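Local coordinates for mandelate racemase/muconate lactonizing enzyme-like protein (PDB 3RCY) that is of unproven substrate but probably catalyses a magnesium-dependent isomerase-type reaction, as a member of the mandelate racemase/muconate lactonizing enzyme family, at residues Met74-Tyr79 with Phe83-Asp88. Residues are numbered along the deposited sequence; the frame is centred on the assembly and turned at random.
Sequences MFRRVY and FTQRPD. With RIB (alpha-D-ribofuranose), chain L.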
ATOM      1  N   MET A  74     -16.048   0.637  34.755  1.00 12.92           N
ATOM      2  CA  MET A  74     -17.456   0.461  34.405  1.00 12.91           C
ATOM      3  C   MET A  74     -17.644   0.356  32.893  1.00 12.03           C
ATOM      4  O   MET A  74     -18.434  -0.468  32.431  1.00 11.83           O
ATOM      5  CB  MET A  74     -18.336   1.553  35.020  1.00 13.45           C
ATOM      6  CG  MET A  74     -18.422   1.417  36.543  1.00 11.98           C
ATOM      7  SD  MET A  74     -19.665   2.475  37.286  1.00 14.80           S
ATOM      8  CE  MET A  74     -18.786   4.036  37.293  1.00 11.41           C
ATOM      9  N   PHE A  75     -16.891   1.148  32.128  1.00 11.55           N
ATOM     10  CA  PHE A  75     -16.899   0.979  30.679  1.00 11.31           C
ATOM     11  C   PHE A  75     -16.481  -0.443  30.273  1.00 10.87           C
ATOM     12  O   PHE A  75     -17.197  -1.100  29.508  1.00 10.94           O
ATOM     13  CB  PHE A  75     -16.054   2.027  29.940  1.00 11.48           C
ATOM     14  CG  PHE A  75     -16.019   1.809  28.444  1.00 14.96           C
ATOM     15  CD1 PHE A  75     -17.030   2.317  27.630  1.00 11.43           C
ATOM     16  CD2 PHE A  75     -14.998   1.055  27.859  1.00 11.49           C
ATOM     17  CE1 PHE A  75     -17.017   2.087  26.246  1.00 14.76           C
ATOM     18  CE2 PHE A  75     -14.973   0.824  26.492  1.00 14.44           C
ATOM     19  CZ  PHE A  75     -15.980   1.342  25.681  1.00 11.59           C
ATOM     20  N   ARG A  76     -15.357  -0.924  30.799  1.00 10.49           N
ATOM     21  CA  ARG A  76     -14.883  -2.275  30.469  1.00 11.22           C
ATOM     22  C   ARG A  76     -15.914  -3.359  30.787  1.00 11.68           C
ATOM     23  O   ARG A  76     -16.074  -4.302  30.017  1.00 11.76           O
ATOM     24  CB  ARG A  76     -13.561  -2.618  31.171  1.00 11.22           C
ATOM     25  CG  ARG A  76     -12.317  -1.795  30.746  1.00 11.35           C
ATOM     26  CD  ARG A  76     -12.126  -1.701  29.225  1.00 10.84           C
ATOM     27  NE  ARG A  76     -12.089  -3.011  28.569  1.00 10.56           N
ATOM     28  CZ  ARG A  76     -11.817  -3.200  27.280  1.00 10.78           C
ATOM     29  NH1 ARG A  76     -11.547  -2.156  26.490  1.00 10.20           N
ATOM     30  NH2 ARG A  76     -11.822  -4.438  26.778  1.00 10.06           N
ATOM     31  N   ARG A  77     -16.579  -3.235  31.934  1.00 11.67           N
ATOM     32  CA  ARG A  77     -17.606  -4.189  32.338  1.00 11.83           C
ATOM     33  C   ARG A  77     -18.740  -4.261  31.322  1.00 11.32           C
ATOM     34  O   ARG A  77     -19.117  -5.345  30.900  1.00 11.25           O
ATOM     35  CB  ARG A  77     -18.187  -3.812  33.699  1.00 12.18           C
ATOM     36  CG  ARG A  77     -17.313  -4.126  34.882  1.00 13.97           C
ATOM     37  CD  ARG A  77     -17.992  -3.620  36.143  1.00 14.10           C
ATOM     38  NE  ARG A  77     -17.232  -3.913  37.349  1.00 14.53           N
ATOM     39  CZ  ARG A  77     -17.379  -3.266  38.506  1.00 16.01           C
ATOM     40  NH1 ARG A  77     -18.250  -2.266  38.618  1.00 14.28           N
ATOM     41  NH2 ARG A  77     -16.633  -3.607  39.551  1.00 15.40           N
ATOM     42  N   VAL A  78     -19.286  -3.106  30.941  1.00 10.99           N
ATOM     43  CA  VAL A  78     -20.422  -3.072  30.015  1.00 11.76           C
ATOM     44  C   VAL A  78     -19.978  -3.479  28.605  1.00 11.45           C
ATOM     45  O   VAL A  78     -20.645  -4.267  27.942  1.00 11.52           O
ATOM     46  CB  VAL A  78     -21.122  -1.680  29.983  1.00 12.16           C
ATOM     47  CG1 VAL A  78     -22.323  -1.706  29.052  1.00 15.49           C
ATOM     48  CG2 VAL A  78     -21.557  -1.278  31.387  1.00 16.03           C
ATOM     49  N   TYR A  79     -18.833  -2.954  28.179  1.00 11.02           N
ATOM     50  CA  TYR A  79     -18.252  -3.273  26.874  1.00 10.99           C
ATOM     51  C   TYR A  79     -18.012  -4.769  26.691  1.00 11.38           C
ATOM     52  O   TYR A  79     -18.181  -5.295  25.582  1.00 11.28           O
ATOM     53  CB  TYR A  79     -16.935  -2.513  26.703  1.00 10.49           C
ATOM     54  CG  TYR A  79     -16.305  -2.597  25.332  1.00 10.63           C
ATOM     55  CD1 TYR A  79     -16.877  -1.947  24.241  1.00 10.67           C
ATOM     56  CD2 TYR A  79     -15.108  -3.284  25.139  1.00 10.68           C
ATOM     57  CE1 TYR A  79     -16.294  -2.002  22.979  1.00 10.05           C
ATOM     58  CE2 TYR A  79     -14.507  -3.339  23.878  1.00 10.35           C
ATOM     59  CZ  TYR A  79     -15.112  -2.689  22.810  1.00 10.74           C
ATOM     60  OH  TYR A  79     -14.531  -2.721  21.567  1.00 10.05           O
ATOM     61  N   PHE A  83     -19.548 -11.884  27.477  1.00 13.06           N
ATOM     62  CA  PHE A  83     -18.536 -12.330  26.509  1.00 13.19           C
ATOM     63  C   PHE A  83     -18.749 -11.666  25.147  1.00 12.79           C
ATOM     64  O   PHE A  83     -19.028 -12.327  24.139  1.00 12.33           O
ATOM     65  CB  PHE A  83     -18.496 -13.869  26.405  1.00 13.84           C
ATOM     66  CG  PHE A  83     -17.329 -14.404  25.607  1.00 16.28           C
ATOM     67  CD1 PHE A  83     -16.018 -14.075  25.951  1.00 14.38           C
ATOM     68  CD2 PHE A  83     -17.545 -15.265  24.527  1.00 14.17           C
ATOM     69  CE1 PHE A  83     -14.932 -14.573  25.207  1.00 16.40           C
ATOM     70  CE2 PHE A  83     -16.478 -15.780  23.783  1.00 16.28           C
ATOM     71  CZ  PHE A  83     -15.169 -15.436  24.117  1.00 14.73           C
ATOM     72  N   THR A  84     -18.656 -10.342  25.140  1.00 12.59           N
ATOM     73  CA  THR A  84     -18.782  -9.588  23.909  1.00 12.86           C
ATOM     74  C   THR A  84     -17.466  -8.870  23.654  1.00 13.19           C
ATOM     75  O   THR A  84     -16.634  -9.386  22.921  1.00 13.69           O
ATOM     76  CB  THR A  84     -20.022  -8.656  23.921  1.00 12.71           C
ATOM     77  OG1 THR A  84     -20.009  -7.848  25.105  1.00 13.16           O
ATOM     78  CG2 THR A  84     -21.312  -9.503  23.914  1.00 12.92           C
ATOM     79  N   GLN A  85     -17.249  -7.722  24.293  1.00 13.15           N
ATOM     80  CA  GLN A  85     -15.982  -6.985  24.154  1.00 12.74           C
ATOM     81  C   GLN A  85     -15.777  -6.518  22.706  1.00 12.45           C
ATOM     82  O   GLN A  85     -14.668  -6.544  22.164  1.00 12.02           O
ATOM     83  CB  GLN A  85     -14.778  -7.796  24.685  1.00 12.77           C
ATOM     84  CG  GLN A  85     -13.630  -6.905  25.190  1.00 12.53           C
ATOM     85  CD  GLN A  85     -12.570  -7.679  25.944  1.00 13.36           C
ATOM     86  OE1 GLN A  85     -11.689  -8.290  25.337  1.00 13.36           O
ATOM     87  NE2 GLN A  85     -12.654  -7.665  27.276  1.00 12.37           N
ATOM     88  N   ARG A  86     -16.889  -6.134  22.088  1.00 12.56           N
ATOM     89  CA  ARG A  86     -16.913  -5.321  20.875  1.00 12.98           C
ATOM     90  C   ARG A  86     -18.152  -4.423  21.000  1.00 13.15           C
ATOM     91  O   ARG A  86     -19.041  -4.711  21.809  1.00 13.36           O
ATOM     92  CB  ARG A  86     -16.915  -6.183  19.593  1.00 12.98           C
ATOM     93  CG  ARG A  86     -17.698  -7.502  19.671  1.00 11.49           C
ATOM     94  CD  ARG A  86     -19.229  -7.311  19.702  1.00 12.72           C
ATOM     95  NE  ARG A  86     -19.686  -6.210  18.852  1.00 11.18           N
ATOM     96  CZ  ARG A  86     -19.821  -6.271  17.529  1.00 12.95           C
ATOM     97  NH1 ARG A  86     -19.546  -7.390  16.862  1.00 11.11           N
ATOM     98  NH2 ARG A  86     -20.232  -5.199  16.864  1.00 11.15           N
ATOM     99  N   PRO A  87     -18.210  -3.320  20.233  1.00 13.32           N
ATOM    100  CA  PRO A  87     -19.279  -2.357  20.477  1.00 13.26           C
ATOM    101  C   PRO A  87     -20.685  -2.942  20.302  1.00 13.68           C
ATOM    102  O   PRO A  87     -20.989  -3.502  19.256  1.00 14.32           O
ATOM    103  CB  PRO A  87     -19.017  -1.265  19.427  1.00 12.99           C
ATOM    104  CG  PRO A  87     -17.572  -1.390  19.094  1.00 10.27           C
ATOM    105  CD  PRO A  87     -17.305  -2.871  19.156  1.00 13.20           C
ATOM    106  N   ASP A  88     -21.513  -2.818  21.338  1.00 13.45           N
ATOM    107  CA  ASP A  88     -22.939  -3.140  21.250  1.00 13.85           C
ATOM    108  C   ASP A  88     -23.697  -1.821  21.245  1.00 13.43           C
ATOM    109  O   ASP A  88     -23.772  -1.146  22.267  1.00 12.81           O
ATOM    110  CB  ASP A  88     -23.384  -4.014  22.434  1.00 14.52           C
ATOM    111  CG  ASP A  88     -24.860  -4.429  22.351  1.00 18.26           C
ATOM    112  OD1 ASP A  88     -25.720  -3.594  22.014  1.00 15.34           O
ATOM    113  OD2 ASP A  88     -25.166  -5.603  22.641  1.00 15.69           O
TER
HETATM  114  O5  RIB L 505     -14.413  -1.960  16.148  1.00 51.35           O
HETATM  115  C5  RIB L 505     -14.618  -1.973  14.732  1.00 50.87           C
HETATM  116  C4  RIB L 505     -15.702  -2.989  14.421  1.00 51.00           C
HETATM  117  O4  RIB L 505     -15.119  -4.101  13.744  1.00 50.85           O
HETATM  118  C3  RIB L 505     -16.312  -3.502  15.709  1.00 50.90           C
HETATM  119  O3  RIB L 505     -17.694  -3.102  15.772  1.00 51.00           O
HETATM  120  C2  RIB L 505     -16.084  -5.007  15.697  1.00 50.83           C
HETATM  121  O2  RIB L 505     -17.295  -5.727  15.896  1.00 51.19           O
HETATM  122  C1  RIB L 505     -15.540  -5.339  14.317  1.00 51.22           C
HETATM  123  O1  RIB L 505     -14.444  -6.272  14.364  1.00 50.78           O
HETATM  124  O   HOH W   1     -21.572  -5.122  25.445  1.00 15.08           O
HETATM  125  O   HOH W   2     -20.283  -3.245  23.865  1.00  7.33           O
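The turn that leaves helix 71-80 of the N-terminal capping domain folds back on the helix's last turns, laying Tyr79 against the backbone of Gln85, Arg86 and Pro87. With chi1 at -172° the Tyr79 ring swings away from the backbone N and runs along the returning chain. Arg86 N sits over one ring face, near the rim, while Tyr79 CE1 approaches Pro87 N at 3.6 Å. The phenol oxygen is hydrogen-bonded to Asp241 of a second subunit. Gln85 CG touches Tyr79 CE2 at 3.9 Å, the two side chains crossing at about a right angle; the amide beyond, though nearly parallel to the ring (11°), does not stack on it. Gln85 CD lies in the Arg76 guanidinium plane, at its edge, but Arg76 NH2 and Gln85 NE2, 3.4 Å apart, are both donors: NE2 bonds instead to Ser80 OG, and Arg76 has its strongest polar partner in Leu175 of the second subunit. At the helix end, Gln85 N gives Tyr79 O a weak, bent hydrogen bond (2.9 Å, 127°), and one water joins Val78 O to Thr84 OG1, which also bonds to Ser81 O. In this superfamily the capping domain closes over the barrel's active site. A ribose lies between subunits here, bonded to Ala267 O and to Pro240 O of the second subunit; its O2 sits over one face of the Arg86 guanidinium, 3.0 Å from NH1. Arg86 curls back so that NE and NH2 both grip Pro87 O, close to the guanidinium plane. A leucine in place of Arg86 would probably leave Pro87 O without these two donors and Glu268 of the second subunit without its salt-bridge mate. Asp88 then N-caps helix 89-110.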